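Local coordinates for Sqt1 (Chaetomium thermophilum, PDB 4ZOY), which is a WD40-repeat chaperone of ribosome biogenesis that probably captures a newly made ribosomal protein (Rpl10 in yeast) during its translation, at residues L159-S162 with D163-W167; P25-P28 with N29-A32; G369-E373 with D374-K378. All coordinates share one frame; numbering follows the deposited sequence.

Interaction 1 of 3, residues L159-S162 with D163-W167; sequences LGAS and DGSVW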
# COMPACT_ATOMS: atom_id res chain seq x y z
N LEU A 159 8.90 -8.28 0.12
CA LEU A 159 9.42 -6.96 0.46
C LEU A 159 10.36 -6.46 -0.62
O LEU A 159 10.92 -7.24 -1.39
CB LEU A 159 10.13 -6.99 1.82
CG LEU A 159 11.43 -7.78 1.97
CD1 LEU A 159 12.66 -7.01 1.48
CD2 LEU A 159 11.58 -8.16 3.45
N GLY A 160 10.56 -5.15 -0.66
CA GLY A 160 11.56 -4.55 -1.51
C GLY A 160 12.47 -3.69 -0.67
O GLY A 160 12.02 -3.15 0.35
N ALA A 161 13.73 -3.57 -1.07
CA ALA A 161 14.74 -2.91 -0.24
C ALA A 161 15.51 -1.81 -0.95
O ALA A 161 15.39 -1.63 -2.16
CB ALA A 161 15.72 -3.96 0.30
N SER A 162 16.30 -1.06 -0.18
CA SER A 162 17.04 0.08 -0.71
C SER A 162 18.15 -0.32 -1.69
O SER A 162 18.58 0.50 -2.51
CB SER A 162 17.65 0.91 0.43
OG SER A 162 18.59 0.16 1.18
N ASP A 163 18.59 -1.57 -1.62
CA ASP A 163 19.59 -2.07 -2.58
C ASP A 163 18.96 -2.60 -3.87
O ASP A 163 19.64 -3.14 -4.73
CB ASP A 163 20.47 -3.15 -1.93
CG ASP A 163 19.70 -4.40 -1.53
OD1 ASP A 163 18.47 -4.46 -1.69
OD2 ASP A 163 20.36 -5.34 -1.03
N GLY A 164 17.64 -2.43 -3.99
CA GLY A 164 16.95 -2.83 -5.19
C GLY A 164 16.44 -4.25 -5.13
O GLY A 164 15.73 -4.70 -6.02
N SER A 165 16.82 -4.98 -4.08
CA SER A 165 16.45 -6.39 -4.02
C SER A 165 14.99 -6.58 -3.60
O SER A 165 14.39 -5.74 -2.94
CB SER A 165 17.39 -7.17 -3.08
OG SER A 165 17.15 -6.88 -1.71
N VAL A 166 14.44 -7.71 -4.02
CA VAL A 166 13.08 -8.09 -3.70
C VAL A 166 13.13 -9.50 -3.15
O VAL A 166 13.68 -10.40 -3.79
CB VAL A 166 12.17 -8.00 -4.93
CG1 VAL A 166 10.80 -8.59 -4.62
CG2 VAL A 166 12.06 -6.55 -5.40
N TRP A 167 12.59 -9.67 -1.94
CA TRP A 167 12.59 -10.95 -1.24
C TRP A 167 11.18 -11.45 -1.05
O TRP A 167 10.27 -10.68 -0.72
CB TRP A 167 13.30 -10.81 0.11
CG TRP A 167 14.75 -10.46 -0.02
CD1 TRP A 167 15.27 -9.26 -0.42
CD2 TRP A 167 15.87 -11.32 0.23
NE1 TRP A 167 16.65 -9.32 -0.44
CE2 TRP A 167 17.04 -10.57 -0.04
CE3 TRP A 167 16.00 -12.64 0.67
CZ2 TRP A 167 18.32 -11.11 0.10
CZ3 TRP A 167 17.28 -13.17 0.82
CH2 TRP A 167 18.41 -12.41 0.54
O HOH W 1 18.89 -2.54 1.45

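Interaction 2 of 3, residues P25-P28 with N29-A32; sequences PLYP and NIVA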
# COMPACT_ATOMS: atom_id res chain seq x y z
N PRO A 25 -6.74 -9.07 8.55
CA PRO A 25 -7.68 -9.29 7.43
C PRO A 25 -9.04 -9.83 7.85
O PRO A 25 -9.99 -9.69 7.08
CB PRO A 25 -6.95 -10.32 6.55
CG PRO A 25 -6.02 -11.01 7.47
CD PRO A 25 -5.56 -9.94 8.44
N LEU A 26 -9.14 -10.42 9.03
CA LEU A 26 -10.41 -10.95 9.52
C LEU A 26 -11.06 -10.04 10.56
O LEU A 26 -12.29 -10.00 10.68
CB LEU A 26 -10.22 -12.33 10.13
CG LEU A 26 -9.58 -13.40 9.25
CD1 LEU A 26 -9.54 -14.72 10.00
CD2 LEU A 26 -10.33 -13.54 7.93
N TYR A 27 -10.23 -9.32 11.31
CA TYR A 27 -10.71 -8.52 12.43
C TYR A 27 -10.25 -7.08 12.27
O TYR A 27 -9.14 -6.72 12.69
CB TYR A 27 -10.22 -9.12 13.75
CG TYR A 27 -10.45 -10.61 13.82
CD1 TYR A 27 -11.74 -11.12 13.85
CD2 TYR A 27 -9.39 -11.50 13.87
CE1 TYR A 27 -11.97 -12.48 13.91
CE2 TYR A 27 -9.61 -12.87 13.93
CZ TYR A 27 -10.90 -13.35 13.95
OH TYR A 27 -11.12 -14.71 14.02
N PRO A 28 -11.09 -6.24 11.65
CA PRO A 28 -10.68 -4.88 11.27
C PRO A 28 -10.34 -4.01 12.48
O PRO A 28 -9.67 -2.99 12.34
CB PRO A 28 -11.92 -4.33 10.54
CG PRO A 28 -12.78 -5.51 10.24
CD PRO A 28 -12.48 -6.54 11.27
N ASN A 29 -10.80 -4.41 13.66
CA ASN A 29 -10.49 -3.66 14.87
C ASN A 29 -9.04 -3.83 15.33
O ASN A 29 -8.55 -3.07 16.16
CB ASN A 29 -11.43 -4.08 16.00
CG ASN A 29 -11.34 -5.56 16.31
OD1 ASN A 29 -11.58 -6.40 15.44
ND2 ASN A 29 -10.97 -5.88 17.55
N ILE A 30 -8.35 -4.83 14.80
CA ILE A 30 -6.97 -5.08 15.19
C ILE A 30 -6.05 -4.42 14.18
O ILE A 30 -6.00 -4.82 13.01
CB ILE A 30 -6.67 -6.58 15.29
CG1 ILE A 30 -7.60 -7.22 16.33
CG2 ILE A 30 -5.21 -6.81 15.65
CD1 ILE A 30 -7.35 -8.69 16.55
N VAL A 31 -5.35 -3.39 14.63
CA VAL A 31 -4.51 -2.56 13.77
C VAL A 31 -3.14 -2.38 14.41
O VAL A 31 -3.04 -2.12 15.61
CB VAL A 31 -5.17 -1.19 13.53
CG1 VAL A 31 -4.25 -0.29 12.75
CG2 VAL A 31 -6.50 -1.36 12.80
N ALA A 32 -2.09 -2.52 13.60
CA ALA A 32 -0.72 -2.28 14.04
C ALA A 32 -0.18 -0.99 13.42
O ALA A 32 -0.42 -0.71 12.25
CB ALA A 32 0.17 -3.45 13.67

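Interaction 3 of 3, residues G369-E373 with D374-K378; sequences GAHAE and DPVVK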
# COMPACT_ATOMS: atom_id res chain seq x y z
N GLY A 369 -6.00 19.79 -6.87
CA GLY A 369 -6.15 20.25 -5.50
C GLY A 369 -6.95 19.34 -4.60
O GLY A 369 -7.56 19.78 -3.62
N ALA A 370 -6.98 18.05 -4.93
CA ALA A 370 -7.62 17.05 -4.08
C ALA A 370 -7.06 17.12 -2.66
O ALA A 370 -7.80 16.94 -1.69
CB ALA A 370 -7.43 15.65 -4.66
N HIS A 371 -5.76 17.39 -2.55
CA HIS A 371 -5.17 17.66 -1.25
C HIS A 371 -4.40 18.98 -1.31
O HIS A 371 -3.23 19.06 -0.92
CB HIS A 371 -4.30 16.49 -0.81
CG HIS A 371 -5.13 15.31 -0.39
ND1 HIS A 371 -5.55 15.13 0.91
CD2 HIS A 371 -5.68 14.31 -1.11
CE1 HIS A 371 -6.32 14.06 0.98
NE2 HIS A 371 -6.42 13.54 -0.24
N ALA A 372 -5.10 20.00 -1.78
CA ALA A 372 -4.52 21.31 -2.04
C ALA A 372 -3.29 21.17 -2.93
O ALA A 372 -3.34 20.48 -3.94
CB ALA A 372 -4.19 22.01 -0.72
N GLU A 373 -2.17 21.79 -2.56
CA GLU A 373 -0.95 21.63 -3.33
C GLU A 373 0.06 20.75 -2.59
O GLU A 373 1.25 20.77 -2.89
CB GLU A 373 -0.32 23.00 -3.65
CG GLU A 373 -1.10 23.81 -4.69
CD GLU A 373 -2.46 24.28 -4.21
OE1 GLU A 373 -2.51 25.05 -3.22
OE2 GLU A 373 -3.49 23.88 -4.80
N ASP A 374 -0.44 19.98 -1.63
CA ASP A 374 0.38 19.06 -0.85
C ASP A 374 0.29 17.65 -1.44
O ASP A 374 -0.72 17.30 -2.03
CB ASP A 374 -0.06 19.04 0.62
CG ASP A 374 -0.02 20.42 1.26
OD1 ASP A 374 1.09 20.95 1.45
OD2 ASP A 374 -1.11 20.95 1.59
N PRO A 375 1.34 16.85 -1.26
CA PRO A 375 1.34 15.49 -1.83
C PRO A 375 0.14 14.61 -1.46
O PRO A 375 -0.26 14.53 -0.30
CB PRO A 375 2.62 14.88 -1.26
CG PRO A 375 3.54 16.04 -1.17
CD PRO A 375 2.69 17.25 -0.83
N VAL A 376 -0.43 13.97 -2.47
CA VAL A 376 -1.37 12.89 -2.24
C VAL A 376 -0.54 11.65 -1.98
O VAL A 376 0.19 11.18 -2.86
CB VAL A 376 -2.30 12.66 -3.44
CG1 VAL A 376 -3.34 11.59 -3.12
CG2 VAL A 376 -3.00 13.95 -3.84
N VAL A 377 -0.64 11.13 -0.77
CA VAL A 377 0.23 10.06 -0.31
C VAL A 377 -0.30 8.67 -0.67
O VAL A 377 0.46 7.77 -1.06
CB VAL A 377 0.43 10.18 1.21
CG1 VAL A 377 1.14 8.96 1.78
CG2 VAL A 377 1.20 11.48 1.54
N LYS A 378 -1.62 8.50 -0.55
CA LYS A 378 -2.24 7.21 -0.79
C LYS A 378 -3.65 7.38 -1.29
O LYS A 378 -4.39 8.22 -0.79
CB LYS A 378 -2.25 6.38 0.50
CG LYS A 378 -2.92 5.02 0.36
CD LYS A 378 -2.80 4.20 1.64
CE LYS A 378 -3.64 2.93 1.56
NZ LYS A 378 -3.27 1.96 2.64
O HOH W 2 -1.28 23.48 -0.15

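Interaction 1 of 3, residues L159-S162 with D163-W167
L159 and W167 send their side chains the same way, side by side, and L159 CD1 approaches the indole obliquely at W167 CD1 (3.9 Å). At the edge of that ring, in its plane, lies S165 OG, which accepts from W167 NE1 at 2.8 Å. The carboxylate of D163 is the second flat group. S165 OG donates to D163 OD1 on the syn side, 16° out of the carboxylate plane, whereas S165 N reaches the same oxygen from above the plane (3.0 Å), closing an Asx turn. A161 CB packs 3.4 Å from D163 OD1. The S165 hydroxyl, with chi1 73° placing OG between its own N and carbonyl carbon, relays from indole to carboxylate; replacing S165 by alanine removes it and is likely to leave W167 NE1 without this acceptor and D163 OD1 without this hydroxyl donor, though S165 N still bonds. The backbone forms a 3:5 hairpin: G164 N donates to A161 O across a type I turn, A161 N to S165 O (2.9 Å), and G164 takes the positive phi (91°) of a G1 bulge. L159 and W167 follow as a hydrogen-bonded antiparallel pair. Strands 156-161 and 166-171 joined here are the middle pair of a four-stranded propeller blade: W167 packs on I182 and S185 of strand 180-186, while V166 touches L205 and T207 of the next blade.

Interaction 2 of 3, residues P25-P28 with N29-A32
Y27 and I30 are the ends of a type I beta turn that finishes the loop between strand 18-23 and strand 30-36, the first two strands of a four-stranded beta-propeller blade. One backbone hydrogen bond closes it: I30 N donates to Y27 O at 2.9 Å, nearly straight (164° at the hydrogen), though the donor stands above the carbonyl plane. P28, with its ring fixing phi at -63°, and N29 fill the two central positions.

Apolar contact repeats the same pairing. I30 CD1 rests 4.0 Å from Y27 CB, at an oblique approach to the aromatic ring. Extended along chi2 and with CG1 anti to its carbonyl carbon (chi1 -59°), I30 reaches back beside the turn. L26 CB lies over the centre of one face of the Y27 ring, and the ring of H24 also meets that of Y27; V121 contacts both Y27 and I30, and F97 of the neighbouring blade packs on I30.

Polar groups lie on the turn itself. N29 divides its amide: ND2 bonds to D51 OD1, while OD1 turns back against Y27 CB at 3.5 Å. P28 O accepts from Q23 NE2, and the methyl V31 CG2 lies 3.6 Å from that same carbonyl oxygen.

Interaction 3 of 3, residues G369-E373 with D374-K378
H371 and D374 close a type II' beta turn whose second residue, A372, holds a phi of +53°, a backbone shape more often taken by glycine. D374 N donates to H371 O at 3.0 Å, tilted 26° from the carbonyl plane. A water joins the last two residues of the turn, accepting from E373 N and donating to D374 OD2, each at 3.1 Å. D374 CB sits 3.5 Å from H371 O, and D374 OD1 takes a bond from Q452 NE2.

The H371 side chain crosses V376 at about a right angle, with H371 CD2 3.8 Å from V376 CG2. Its CG lies anti to the carbonyl carbon (chi1 -73°), directing the imidazole along the turn toward the strand. Both ring nitrogens are held: ND1 by D401 OD1 and NE2 by S397 OG, which fixes the ring's rotation and matches the histidine, aspartate and serine network familiar from WD40 repeats.

The segment carries the chain from strand 362-367 of one blade to strand 376-381 of the next, where V377 and K378 pair with C398 of strand 394-399 in a classic beta bulge, while the backbone of V376 bonds to S347 of the preceding blade; A370 packs on W407 and H371 on R405 of strand 404-408.

All three contacts are tight turns at strand ends, in different parts of a WD40 propeller; their centres lie 27 Å apart in every pairing. Interaction 1 is the most buried and joins the two middle strands of its blade through cross-strand backbone pairing and a side-chain relay. Interactions 2 and 3 are only partly buried, and each closes a turn with one backbone bond at the entry to a strand. They differ in topology: 25-32 connects strands within a blade, whereas 369-378 passes between blades. The chemistry follows: interaction 2 pairs its backbone bond with an apolar tyrosine-isoleucine contact, while interaction 3 adds a bridging water and a histidine held by the blade the chain is entering.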